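Local coordinates for TPR repeat-containing protein (Cytophaga hutchinsonii, PDB 3U4T) that is of unknown function but contains tetratricopeptide repeats, helical modules that in related proteins commonly serve as scaffolds for protein–protein contacts, at residues A[178-183]-A[200-205]; A[196-201]-A[224-229]; A[42-47]-A[58-63]; A[72-77]-A[102-107]. The protein carries 1 engineered substitution. All blocks are in the same frame, centred on the assembly; numbering follows the deposited sequence.

Contact 1 (A[178-183]-A[200-205])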
# COMPACT_ATOMS: atom_id res chain seq x y z
N GLY A 178 -7.81 10.71 -2.13
CA GLY A 178 -9.04 10.58 -1.37
C GLY A 178 -10.24 10.94 -2.22
O GLY A 178 -11.28 10.27 -2.17
N TYR A 179 -10.12 12.00 -3.01
CA TYR A 179 -11.22 12.40 -3.86
C TYR A 179 -11.46 11.33 -4.92
O TYR A 179 -12.61 10.98 -5.22
CB TYR A 179 -10.93 13.75 -4.52
CG TYR A 179 -10.91 14.92 -3.55
CD1 TYR A 179 -12.07 15.28 -2.84
CD2 TYR A 179 -9.75 15.65 -3.34
CE1 TYR A 179 -12.05 16.35 -1.95
CE2 TYR A 179 -9.72 16.72 -2.45
CZ TYR A 179 -10.88 17.07 -1.76
OH TYR A 179 -10.82 18.12 -0.88
N LEU A 180 -10.38 10.78 -5.46
CA LEU A 180 -10.47 9.72 -6.47
C LEU A 180 -11.33 8.57 -5.96
O LEU A 180 -12.27 8.14 -6.64
CB LEU A 180 -9.08 9.18 -6.81
CG LEU A 180 -9.06 8.06 -7.85
CD1 LEU A 180 -9.40 8.61 -9.22
CD2 LEU A 180 -7.68 7.40 -7.88
N TRP A 181 -11.00 8.08 -4.76
CA TRP A 181 -11.73 6.96 -4.17
C TRP A 181 -13.12 7.29 -3.68
O TRP A 181 -14.01 6.44 -3.75
CB TRP A 181 -10.90 6.27 -3.08
CG TRP A 181 -9.85 5.39 -3.70
CD1 TRP A 181 -8.54 5.71 -3.95
CD2 TRP A 181 -10.06 4.10 -4.29
NE1 TRP A 181 -7.93 4.70 -4.67
CE2 TRP A 181 -8.84 3.70 -4.89
CE3 TRP A 181 -11.17 3.24 -4.38
CZ2 TRP A 181 -8.70 2.49 -5.56
CZ3 TRP A 181 -11.03 2.04 -5.05
CH2 TRP A 181 -9.80 1.68 -5.63
N ARG A 182 -13.32 8.51 -3.19
CA ARG A 182 -14.66 8.92 -2.78
C ARG A 182 -15.48 8.91 -4.06
O ARG A 182 -16.64 8.48 -4.09
CB ARG A 182 -14.67 10.33 -2.22
CG ARG A 182 -14.09 10.47 -0.84
CD ARG A 182 -14.85 11.57 -0.10
NE ARG A 182 -16.24 11.19 0.12
CZ ARG A 182 -17.17 11.99 0.63
NH1 ARG A 182 -16.85 13.24 0.97
NH2 ARG A 182 -18.40 11.55 0.82
N ALA A 183 -14.86 9.39 -5.13
CA ALA A 183 -15.53 9.43 -6.42
C ALA A 183 -15.95 8.02 -6.81
O ALA A 183 -17.12 7.77 -7.09
CB ALA A 183 -14.59 10.01 -7.47
N PRO A 200 -19.29 15.63 -7.98
CA PRO A 200 -18.48 16.56 -7.18
C PRO A 200 -17.07 16.10 -6.82
O PRO A 200 -16.14 16.90 -6.80
CB PRO A 200 -19.34 16.76 -5.94
CG PRO A 200 -20.08 15.47 -5.83
CD PRO A 200 -20.50 15.23 -7.26
N TYR A 201 -16.92 14.81 -6.53
CA TYR A 201 -15.60 14.30 -6.14
C TYR A 201 -14.62 14.31 -7.30
O TYR A 201 -13.45 14.66 -7.13
CB TYR A 201 -15.76 12.90 -5.54
CG TYR A 201 -16.73 12.92 -4.38
CD1 TYR A 201 -16.45 13.68 -3.23
CD2 TYR A 201 -17.98 12.32 -4.47
CE1 TYR A 201 -17.39 13.85 -2.23
CE2 TYR A 201 -18.93 12.48 -3.47
CZ TYR A 201 -18.63 13.25 -2.36
OH TYR A 201 -19.59 13.46 -1.39
N TYR A 202 -15.09 13.95 -8.49
CA TYR A 202 -14.22 13.97 -9.66
C TYR A 202 -13.90 15.42 -10.02
O TYR A 202 -12.81 15.73 -10.53
CB TYR A 202 -14.88 13.25 -10.86
CG TYR A 202 -14.64 11.75 -10.89
CD1 TYR A 202 -13.36 11.23 -10.71
CD2 TYR A 202 -15.69 10.85 -11.08
CE1 TYR A 202 -13.12 9.84 -10.72
CE2 TYR A 202 -15.46 9.45 -11.09
CZ TYR A 202 -14.18 8.97 -10.91
OH TYR A 202 -13.93 7.62 -10.88
N GLU A 203 -14.85 16.32 -9.75
CA GLU A 203 -14.64 17.73 -10.04
C GLU A 203 -13.55 18.24 -9.12
O GLU A 203 -12.66 18.97 -9.55
CB GLU A 203 -15.93 18.53 -9.87
CG GLU A 203 -16.92 18.29 -11.00
CD GLU A 203 -18.24 19.02 -10.81
OE1 GLU A 203 -18.75 19.03 -9.67
OE2 GLU A 203 -18.76 19.56 -11.80
N LYS A 204 -13.60 17.83 -7.85
CA LYS A 204 -12.57 18.24 -6.90
C LYS A 204 -11.23 17.59 -7.25
O LYS A 204 -10.17 18.19 -7.07
CB LYS A 204 -12.98 17.87 -5.48
CG LYS A 204 -13.53 19.04 -4.66
CD LYS A 204 -12.41 20.01 -4.26
CE LYS A 204 -12.91 21.09 -3.30
NZ LYS A 204 -11.80 21.76 -2.56
N LEU A 205 -11.30 16.37 -7.78
CA LEU A 205 -10.09 15.64 -8.18
C LEU A 205 -9.36 16.43 -9.25
O LEU A 205 -8.14 16.55 -9.23
CB LEU A 205 -10.46 14.28 -8.74
CG LEU A 205 -9.19 13.50 -9.08
CD1 LEU A 205 -8.60 12.97 -7.78
CD2 LEU A 205 -9.51 12.35 -9.99

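Contact 2 (A[196-201]-A[224-229])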
# COMPACT_ATOMS: atom_id res chain seq x y z
N GLY A 196 -25.53 11.47 -10.34
CA GLY A 196 -24.24 12.15 -10.39
C GLY A 196 -23.53 12.19 -9.05
O GLY A 196 -22.79 13.12 -8.76
N LEU A 197 -23.75 11.17 -8.23
CA LEU A 197 -23.14 11.11 -6.90
C LEU A 197 -21.64 11.30 -6.91
O LEU A 197 -21.08 11.86 -5.98
CB LEU A 197 -23.44 9.77 -6.22
CG LEU A 197 -24.89 9.56 -5.76
CD1 LEU A 197 -25.02 8.20 -5.08
CD2 LEU A 197 -25.27 10.68 -4.81
N ALA A 198 -20.99 10.83 -7.97
CA ALA A 198 -19.55 10.94 -8.07
C ALA A 198 -19.08 12.27 -8.65
O ALA A 198 -17.93 12.65 -8.49
CB ALA A 198 -19.01 9.80 -8.92
N LYS A 199 -19.99 12.97 -9.31
CA LYS A 199 -19.69 14.25 -9.96
C LYS A 199 -18.82 15.21 -9.16
O LYS A 199 -17.73 15.58 -9.59
CB LYS A 199 -20.99 14.95 -10.33
CG LYS A 199 -20.84 16.32 -10.97
CD LYS A 199 -20.85 16.24 -12.48
CE LYS A 199 -21.57 17.46 -13.05
NZ LYS A 199 -21.00 18.75 -12.58
N PRO A 200 -19.29 15.63 -7.98
CA PRO A 200 -18.48 16.56 -7.18
C PRO A 200 -17.07 16.10 -6.82
O PRO A 200 -16.14 16.90 -6.80
CB PRO A 200 -19.34 16.76 -5.94
CG PRO A 200 -20.08 15.47 -5.83
CD PRO A 200 -20.50 15.23 -7.26
N TYR A 201 -16.92 14.81 -6.53
CA TYR A 201 -15.60 14.30 -6.14
C TYR A 201 -14.62 14.31 -7.30
O TYR A 201 -13.45 14.66 -7.13
CB TYR A 201 -15.76 12.90 -5.54
CG TYR A 201 -16.73 12.92 -4.38
CD1 TYR A 201 -16.45 13.68 -3.23
CD2 TYR A 201 -17.98 12.32 -4.47
CE1 TYR A 201 -17.39 13.85 -2.23
CE2 TYR A 201 -18.93 12.48 -3.47
CZ TYR A 201 -18.63 13.25 -2.36
OH TYR A 201 -19.59 13.46 -1.39
N ASN A 224 -12.30 13.28 -16.11
CA ASN A 224 -12.93 13.90 -17.26
C ASN A 224 -13.87 12.97 -18.01
O ASN A 224 -14.89 13.41 -18.55
CB ASN A 224 -11.87 14.46 -18.21
CG ASN A 224 -11.33 15.80 -17.76
OD1 ASN A 224 -12.01 16.82 -17.86
ND2 ASN A 224 -10.12 15.82 -17.25
N GLU A 225 -13.51 11.68 -18.06
CA GLU A 225 -14.34 10.70 -18.74
C GLU A 225 -15.69 10.63 -18.06
O GLU A 225 -16.72 10.65 -18.72
CB GLU A 225 -13.67 9.33 -18.75
CG GLU A 225 -12.63 9.13 -19.84
CD GLU A 225 -12.25 7.67 -20.02
OE1 GLU A 225 -13.00 6.79 -19.55
OE2 GLU A 225 -11.20 7.39 -20.65
N TYR A 226 -15.69 10.55 -16.74
CA TYR A 226 -16.95 10.50 -16.01
C TYR A 226 -17.77 11.74 -16.35
O TYR A 226 -18.93 11.65 -16.76
CB TYR A 226 -16.69 10.46 -14.50
CG TYR A 226 -17.95 10.62 -13.67
CD1 TYR A 226 -18.77 9.52 -13.41
CD2 TYR A 226 -18.36 11.87 -13.21
CE1 TYR A 226 -19.96 9.66 -12.71
CE2 TYR A 226 -19.56 12.02 -12.53
CZ TYR A 226 -20.35 10.91 -12.28
OH TYR A 226 -21.52 11.06 -11.58
N ILE A 227 -17.16 12.91 -16.20
CA ILE A 227 -17.84 14.15 -16.49
C ILE A 227 -18.41 14.15 -17.90
O ILE A 227 -19.60 14.43 -18.09
CB ILE A 227 -16.89 15.36 -16.31
CG1 ILE A 227 -16.33 15.36 -14.89
CG2 ILE A 227 -17.65 16.66 -16.54
CD1 ILE A 227 -17.38 15.52 -13.83
N ALA A 228 -17.58 13.82 -18.89
CA ALA A 228 -18.05 13.80 -20.28
C ALA A 228 -19.28 12.91 -20.48
O ALA A 228 -20.19 13.27 -21.23
CB ALA A 228 -16.93 13.36 -21.22
N TYR A 229 -19.31 11.76 -19.80
CA TYR A 229 -20.46 10.87 -19.89
C TYR A 229 -21.63 11.46 -19.11
O TYR A 229 -22.77 11.42 -19.55
CB TYR A 229 -20.12 9.47 -19.34
CG TYR A 229 -19.17 8.67 -20.22
CD1 TYR A 229 -19.42 8.52 -21.60
CD2 TYR A 229 -18.05 8.05 -19.68
CE1 TYR A 229 -18.56 7.76 -22.40
CE2 TYR A 229 -17.19 7.28 -20.48
CZ TYR A 229 -17.45 7.14 -21.84
OH TYR A 229 -16.62 6.36 -22.62
O HOH W 1 -22.35 8.68 -10.35

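Contact 3 (A[42-47]-A[58-63])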
# COMPACT_ATOMS: atom_id res chain seq x y z
N ARG A 42 20.71 -9.12 10.95
CA ARG A 42 21.02 -7.90 10.22
C ARG A 42 21.42 -8.23 8.79
O ARG A 42 21.03 -7.53 7.85
CB ARG A 42 22.13 -7.13 10.93
CG ARG A 42 21.69 -6.50 12.24
CD ARG A 42 22.82 -5.71 12.90
NE ARG A 42 22.36 -5.00 14.09
CZ ARG A 42 21.90 -5.58 15.20
NH1 ARG A 42 21.83 -6.91 15.28
NH2 ARG A 42 21.50 -4.84 16.22
N ARG A 43 22.19 -9.30 8.62
CA ARG A 43 22.63 -9.69 7.29
C ARG A 43 21.40 -10.17 6.55
O ARG A 43 21.26 -9.95 5.35
CB ARG A 43 23.68 -10.80 7.37
CG ARG A 43 24.50 -10.98 6.09
CD ARG A 43 25.72 -11.87 6.33
NE ARG A 43 25.37 -13.28 6.49
CZ ARG A 43 26.25 -14.25 6.75
NH1 ARG A 43 27.54 -13.96 6.88
NH2 ARG A 43 25.84 -15.50 6.84
N ALA A 44 20.49 -10.82 7.27
CA ALA A 44 19.27 -11.32 6.66
C ALA A 44 18.51 -10.16 6.03
O ALA A 44 18.10 -10.24 4.87
CB ALA A 44 18.41 -12.01 7.70
N VAL A 45 18.33 -9.08 6.79
CA VAL A 45 17.64 -7.90 6.28
C VAL A 45 18.41 -7.30 5.10
O VAL A 45 17.81 -6.93 4.09
CB VAL A 45 17.50 -6.81 7.36
CG1 VAL A 45 16.98 -5.53 6.73
CG2 VAL A 45 16.55 -7.28 8.44
N CYS A 46 19.73 -7.20 5.22
CA CYS A 46 20.51 -6.66 4.11
C CYS A 46 20.16 -7.46 2.84
O CYS A 46 19.68 -6.90 1.85
CB CYS A 46 22.01 -6.73 4.42
SG CYS A 46 22.56 -5.59 5.77
N TYR A 47 20.36 -8.77 2.89
CA TYR A 47 20.05 -9.62 1.74
C TYR A 47 18.61 -9.42 1.26
O TYR A 47 18.34 -9.37 0.05
CB TYR A 47 20.27 -11.10 2.09
CG TYR A 47 21.73 -11.55 2.02
CD1 TYR A 47 22.48 -11.36 0.86
CD2 TYR A 47 22.34 -12.19 3.11
CE1 TYR A 47 23.79 -11.79 0.78
CE2 TYR A 47 23.66 -12.63 3.04
CZ TYR A 47 24.38 -12.43 1.86
OH TYR A 47 25.68 -12.86 1.77
N LYS A 58 18.17 -18.20 4.75
CA LYS A 58 19.16 -18.95 5.50
C LYS A 58 19.65 -18.14 6.69
O LYS A 58 19.88 -18.69 7.77
CB LYS A 58 20.35 -19.34 4.61
CG LYS A 58 21.39 -20.18 5.35
CD LYS A 58 22.37 -20.90 4.42
CE LYS A 58 23.43 -19.98 3.84
NZ LYS A 58 24.41 -20.75 3.00
N ASP A 59 19.82 -16.83 6.50
CA ASP A 59 20.30 -15.95 7.56
C ASP A 59 19.31 -15.74 8.69
O ASP A 59 19.67 -15.78 9.87
CB ASP A 59 20.69 -14.59 7.00
CG ASP A 59 22.13 -14.54 6.50
OD1 ASP A 59 22.87 -15.53 6.65
OD2 ASP A 59 22.52 -13.48 5.96
N ILE A 60 18.04 -15.52 8.36
CA ILE A 60 17.07 -15.29 9.41
C ILE A 60 16.84 -16.59 10.19
O ILE A 60 16.44 -16.56 11.35
CB ILE A 60 15.74 -14.76 8.86
CG1 ILE A 60 14.91 -14.19 10.01
CG2 ILE A 60 14.99 -15.86 8.15
CD1 ILE A 60 15.56 -13.00 10.67
N GLU A 61 17.11 -17.73 9.55
CA GLU A 61 16.91 -19.01 10.23
C GLU A 61 18.13 -19.35 11.07
O GLU A 61 18.02 -19.99 12.12
CB GLU A 61 16.60 -20.10 9.20
CG GLU A 61 15.31 -19.80 8.41
CD GLU A 61 14.87 -20.91 7.47
OE1 GLU A 61 15.73 -21.47 6.75
OE2 GLU A 61 13.66 -21.20 7.42
N THR A 62 19.31 -18.92 10.63
CA THR A 62 20.51 -19.17 11.39
C THR A 62 20.33 -18.29 12.63
O THR A 62 20.59 -18.71 13.75
CB THR A 62 21.76 -18.72 10.60
OG1 THR A 62 21.98 -19.63 9.52
CG2 THR A 62 22.98 -18.69 11.51
N TYR A 63 19.86 -17.07 12.41
CA TYR A 63 19.61 -16.17 13.53
C TYR A 63 18.73 -16.84 14.60
O TYR A 63 19.13 -16.91 15.76
CB TYR A 63 18.91 -14.92 13.02
CG TYR A 63 18.44 -14.00 14.12
CD1 TYR A 63 19.36 -13.29 14.89
CD2 TYR A 63 17.09 -13.82 14.37
CE1 TYR A 63 18.94 -12.41 15.88
CE2 TYR A 63 16.65 -12.94 15.36
CZ TYR A 63 17.59 -12.24 16.11
OH TYR A 63 17.18 -11.38 17.09

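Contact 4 (A[72-77]-A[102-107])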
# COMPACT_ATOMS: atom_id res chain seq x y z
N ALA A 72 14.90 -12.00 21.29
CA ALA A 72 14.27 -11.80 19.98
C ALA A 72 13.31 -10.62 20.01
O ALA A 72 12.60 -10.41 20.99
CB ALA A 72 13.54 -13.04 19.56
N LYS A 73 13.27 -9.84 18.94
CA LYS A 73 12.39 -8.68 18.90
C LYS A 73 11.24 -8.83 17.91
O LYS A 73 11.21 -9.75 17.10
CB LYS A 73 13.19 -7.43 18.54
CG LYS A 73 14.29 -7.08 19.51
CD LYS A 73 13.74 -6.37 20.73
CE LYS A 73 14.72 -5.32 21.21
NZ LYS A 73 14.02 -4.09 21.69
N SER A 74 10.30 -7.91 17.99
CA SER A 74 9.16 -7.90 17.11
C SER A 74 9.62 -7.81 15.66
O SER A 74 9.08 -8.46 14.77
CB SER A 74 8.29 -6.70 17.44
OG SER A 74 7.24 -6.57 16.51
N ALA A 75 10.65 -7.01 15.44
CA ALA A 75 11.19 -6.80 14.11
C ALA A 75 11.72 -8.07 13.46
O ALA A 75 11.54 -8.28 12.27
CB ALA A 75 12.30 -5.76 14.18
N ASP A 76 12.39 -8.92 14.24
CA ASP A 76 12.94 -10.15 13.69
C ASP A 76 11.85 -11.05 13.12
O ASP A 76 12.01 -11.62 12.04
CB ASP A 76 13.72 -10.89 14.77
CG ASP A 76 14.71 -10.00 15.46
OD1 ASP A 76 15.48 -9.31 14.73
OD2 ASP A 76 14.72 -9.98 16.71
N PHE A 77 10.74 -11.17 13.85
CA PHE A 77 9.63 -12.01 13.37
C PHE A 77 9.05 -11.37 12.10
O PHE A 77 8.72 -12.07 11.13
CB PHE A 77 8.55 -12.13 14.44
CG PHE A 77 8.96 -12.96 15.61
CD1 PHE A 77 8.74 -14.34 15.61
CD2 PHE A 77 9.60 -12.38 16.70
CE1 PHE A 77 9.17 -15.13 16.68
CE2 PHE A 77 10.04 -13.16 17.77
CZ PHE A 77 9.82 -14.54 17.76
N ASP A 102 2.38 -10.23 18.54
CA ASP A 102 2.22 -10.89 19.84
C ASP A 102 3.38 -10.49 20.75
O ASP A 102 3.24 -10.40 21.96
CB ASP A 102 2.22 -12.43 19.69
CG ASP A 102 0.89 -12.98 19.21
OD1 ASP A 102 -0.14 -12.28 19.39
OD2 ASP A 102 0.88 -14.12 18.68
N ARG A 103 4.54 -10.26 20.14
CA ARG A 103 5.75 -9.88 20.85
C ARG A 103 5.77 -8.38 21.18
O ARG A 103 6.30 -7.96 22.21
CB ARG A 103 6.96 -10.26 20.00
CG ARG A 103 8.22 -9.46 20.25
CD ARG A 103 9.25 -10.28 20.99
NE ARG A 103 9.45 -9.82 22.36
CZ ARG A 103 10.26 -10.42 23.23
NH1 ARG A 103 10.94 -11.49 22.86
NH2 ARG A 103 10.39 -9.94 24.46
N ASP A 104 5.20 -7.58 20.29
CA ASP A 104 5.13 -6.14 20.48
C ASP A 104 3.71 -5.75 20.05
O ASP A 104 3.45 -5.53 18.87
CB ASP A 104 6.16 -5.42 19.60
CG ASP A 104 6.20 -3.92 19.85
OD1 ASP A 104 5.19 -3.36 20.35
OD2 ASP A 104 7.23 -3.30 19.53
N THR A 105 2.80 -5.68 21.02
CA THR A 105 1.42 -5.37 20.72
C THR A 105 1.09 -3.99 20.14
O THR A 105 -0.07 -3.70 19.86
CB THR A 105 0.54 -5.60 21.95
OG1 THR A 105 0.88 -4.64 22.96
CG2 THR A 105 0.76 -7.00 22.49
N THR A 106 2.10 -3.14 19.95
CA THR A 106 1.83 -1.84 19.37
C THR A 106 2.04 -1.92 17.87
O THR A 106 1.71 -0.99 17.14
CB THR A 106 2.76 -0.73 19.93
OG1 THR A 106 4.04 -0.80 19.29
CG2 THR A 106 2.93 -0.88 21.44
N ARG A 107 2.59 -3.04 17.40
CA ARG A 107 2.83 -3.24 15.98
C ARG A 107 1.53 -3.65 15.26
O ARG A 107 1.49 -4.66 14.55
CB ARG A 107 3.90 -4.32 15.77
CG ARG A 107 5.30 -3.94 16.24
CD ARG A 107 5.81 -2.70 15.50
NE ARG A 107 5.83 -2.89 14.06
CZ ARG A 107 6.66 -3.71 13.41
NH1 ARG A 107 7.54 -4.43 14.09
NH2 ARG A 107 6.59 -3.81 12.09

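Contact 1 (A[178-183]-A[200-205])
Ala-183 fits its methyl into the face of Tyr-202: CB sits over the ring centre, 3.5 Å from the Tyr-202 ring centroid and only 7° off its normal. One residue earlier, Tyr-201 lays its CB against Ala-183 CA at 3.6 Å, and the small alanine allows these antiparallel helices to come close, their axes 8.0 Å apart. Leu-205 CD1 fills the notch between Tyr-179 CB and the Leu-180 backbone, 3.7 Å from Leu-180 N, while its other methyl meets Leu-180 CD1, which also touches the edge of the Tyr-202 ring. Toward one flank, Lys-204 CB lies over the Tyr-179 face, 4.0 Å from that ring's centroid. Tyr-201 CG stands anti to the carbonyl carbon (chi1 -56°), within reach of Arg-182 CB, which rides over the ring; the guanidinium, tilted 40° to it, brings Arg-182 CZ within 3.4 Å of Tyr-201 CE1. An alanine at Tyr-201 would probably leave the chain and guanidinium of Arg-182 without the ring they lie on, opening a gap beside helix 176-189. These helices are neighbours in an all-helical, solenoid-like stack. No hydrogen bond links the segments; Asp-162 pairs with Arg-182, Asn-174 with the Tyr-179 hydroxyl and Glu-222 with that of Tyr-202. Cohesion therefore rests on shape, CH-pi contacts and apolar burial, with these polar tips bonded to residues outside the two segments.

Contact 2 (A[196-201]-A[224-229])
Tyr-226 reaches from helix 217-233 to the turn at Gly-196 to Lys-199 that leads into helix 199-209. Its CB is turned toward that turn, and CG stands anti to the backbone N (chi1 171°). The base of the Tyr-226 ring meets the ring of Tyr-202, the planes about 40° apart, while Ile-227 CD1 of the same helix borders the edge. Farther out the two flanks part company: Tyr-226 CE1 meets the methyl of Ala-198, which rests over the face, whereas Tyr-226 CE2 comes within 3.4 Å of Lys-199 N. Tyr-226 CZ is 3.8 Å from Ala-198 CB. The turn these atoms meet is a type I beta turn, closed by the bond from Lys-199 N to Gly-196 O, and it joins consecutive helices of the all-helical stack; Ala-198 also touches Ala-187 of helix 176-189, so the turn is packed between two helices. At the tip, Tyr-226 OH comes 3.2 Å from Gly-196 CA. A water bonded to Tyr-226 OH at 2.8 Å also takes a weak bond from Ala-198 N, bridging the phenol to the backbone of the turn. Beside the ring, Lys-199 crosses Ile-227 at about a right angle, its CD 3.8 Å from Ile-227 CD1. Past that point the lysine chain bends away, and its NZ pairs with Glu-203 in a salt bridge and bonds to the hydroxyl of Tyr-231.

Contact 3 (A[42-47]-A[58-63])
Asp-59 faces Ala-44 and Arg-43 at the closest point of the two helices, and its CB rests 3.5 Å from Ala-44 CB. With only a methyl at Ala-44, the antiparallel axes approach to 7.9 Å; both segments belong to a region of the tetratricopeptide repeat family, whose fold stacks antiparallel helices. Beyond CB, the carboxylate is gripped side-on by Arg-43: NE bonds to Asp-59 OD2 at 2.9 Å (162° at the hydrogen), and NH2 to Asp-59 OD1 at 3.0 Å. Both oxygens lie close to the guanidinium plane and are met on their syn sides, though the nitrogens stand somewhat out of the carboxylate plane, the two flat groups being turned 29° from one another. A bend at chi3 (73°) brings Arg-43 NE to the acid. Asp-59 OD2 also lies in the plane of the Tyr-47 ring at its edge, 3.1 Å from Tyr-47 CD2. Next in the sequence, Ile-60 adds an apolar touch, its CB 4.0 Å from Ala-44 CB, and also touches Tyr-80 and Ile-83 of helix 74-86. Arg-43 NH2 has a second acid, Glu-30 of helix 19-31, so the guanidinium ties three helices together. A buried carboxylate held by two strong hydrogen bonds to a cation would probably stay ionised, and the two acids probably balance the charge of Arg-43 in this buried setting.

Contact 4 (A[72-77]-A[102-107])
Where the start of helix 74-86 meets the end of helix 90-103 and the Asx turn beyond it, Ser-74 packs against Arg-103, Asp-104 and Arg-107. The closest carbon pair is Ser-74 CB with Asp-104 CB, 3.3 Å apart. Arg-103 comes in alongside, its CG 3.4 Å from Ser-74 N, and its CD lies near the Phe-77 ring. Arg-103 is poorly ordered, so its contacts, including the nearness of Ala-72 O to the face of its guanidinium, are best read with caution. Ser-74 OG, anti to the backbone N (chi1 173°), lies 3.3 Å from Arg-107 CG and bonds to Ala-100 O of helix 90-103. Here successive helices of the all-helical stack meet at their ends: Lys-73 is the N-cap of helix 74-86, and its amide N bonds to Asp-76 OD2 at 2.7 Å. On the other side the chain leaves helix 90-103 at Asp-104, whose OD1 receives Thr-106 N at 3.1 Å and Thr-106 OG1 at 3.0 Å, both from one face of the carboxylate. A type I turn from Asp-104 to Arg-107 overlaps this Asx turn. An alanine at Asp-104 would keep CB against Ser-74 but would probably leave the Thr-106 amide and hydroxyl without their shared acceptor, freeing the turn to shift. Arg-107, bent at chi2 and chi3, ends in salt bridges to Glu-78 and Asp-109, which hold its guanidinium between helix 74-86 and the start of helix 109-120.

From the N terminus, contact 3 closes first, pairing helix 40-49 with helix 53-64. Contact 4 follows in series, linking the start of helix 74-86 to the turn after helix 90-103; the two touch through a weak hydrogen bond between Tyr-63 OH and Asp-76 OD2, and their centres lie about 17 Å apart. Farther along, contact 1 joins helix 176-189 to helix 199-209, and contact 2 opens at residue 196, before contact 1 has closed at 205, so their spans overlap and share Pro-200 and Tyr-201. Contact 2 then brings in helix 217-233. Contacts 3 and 4 lie on one side of the chain's centre, contacts 1 and 2 on the other, contacts 1 and 3 being about 44 Å apart between centres.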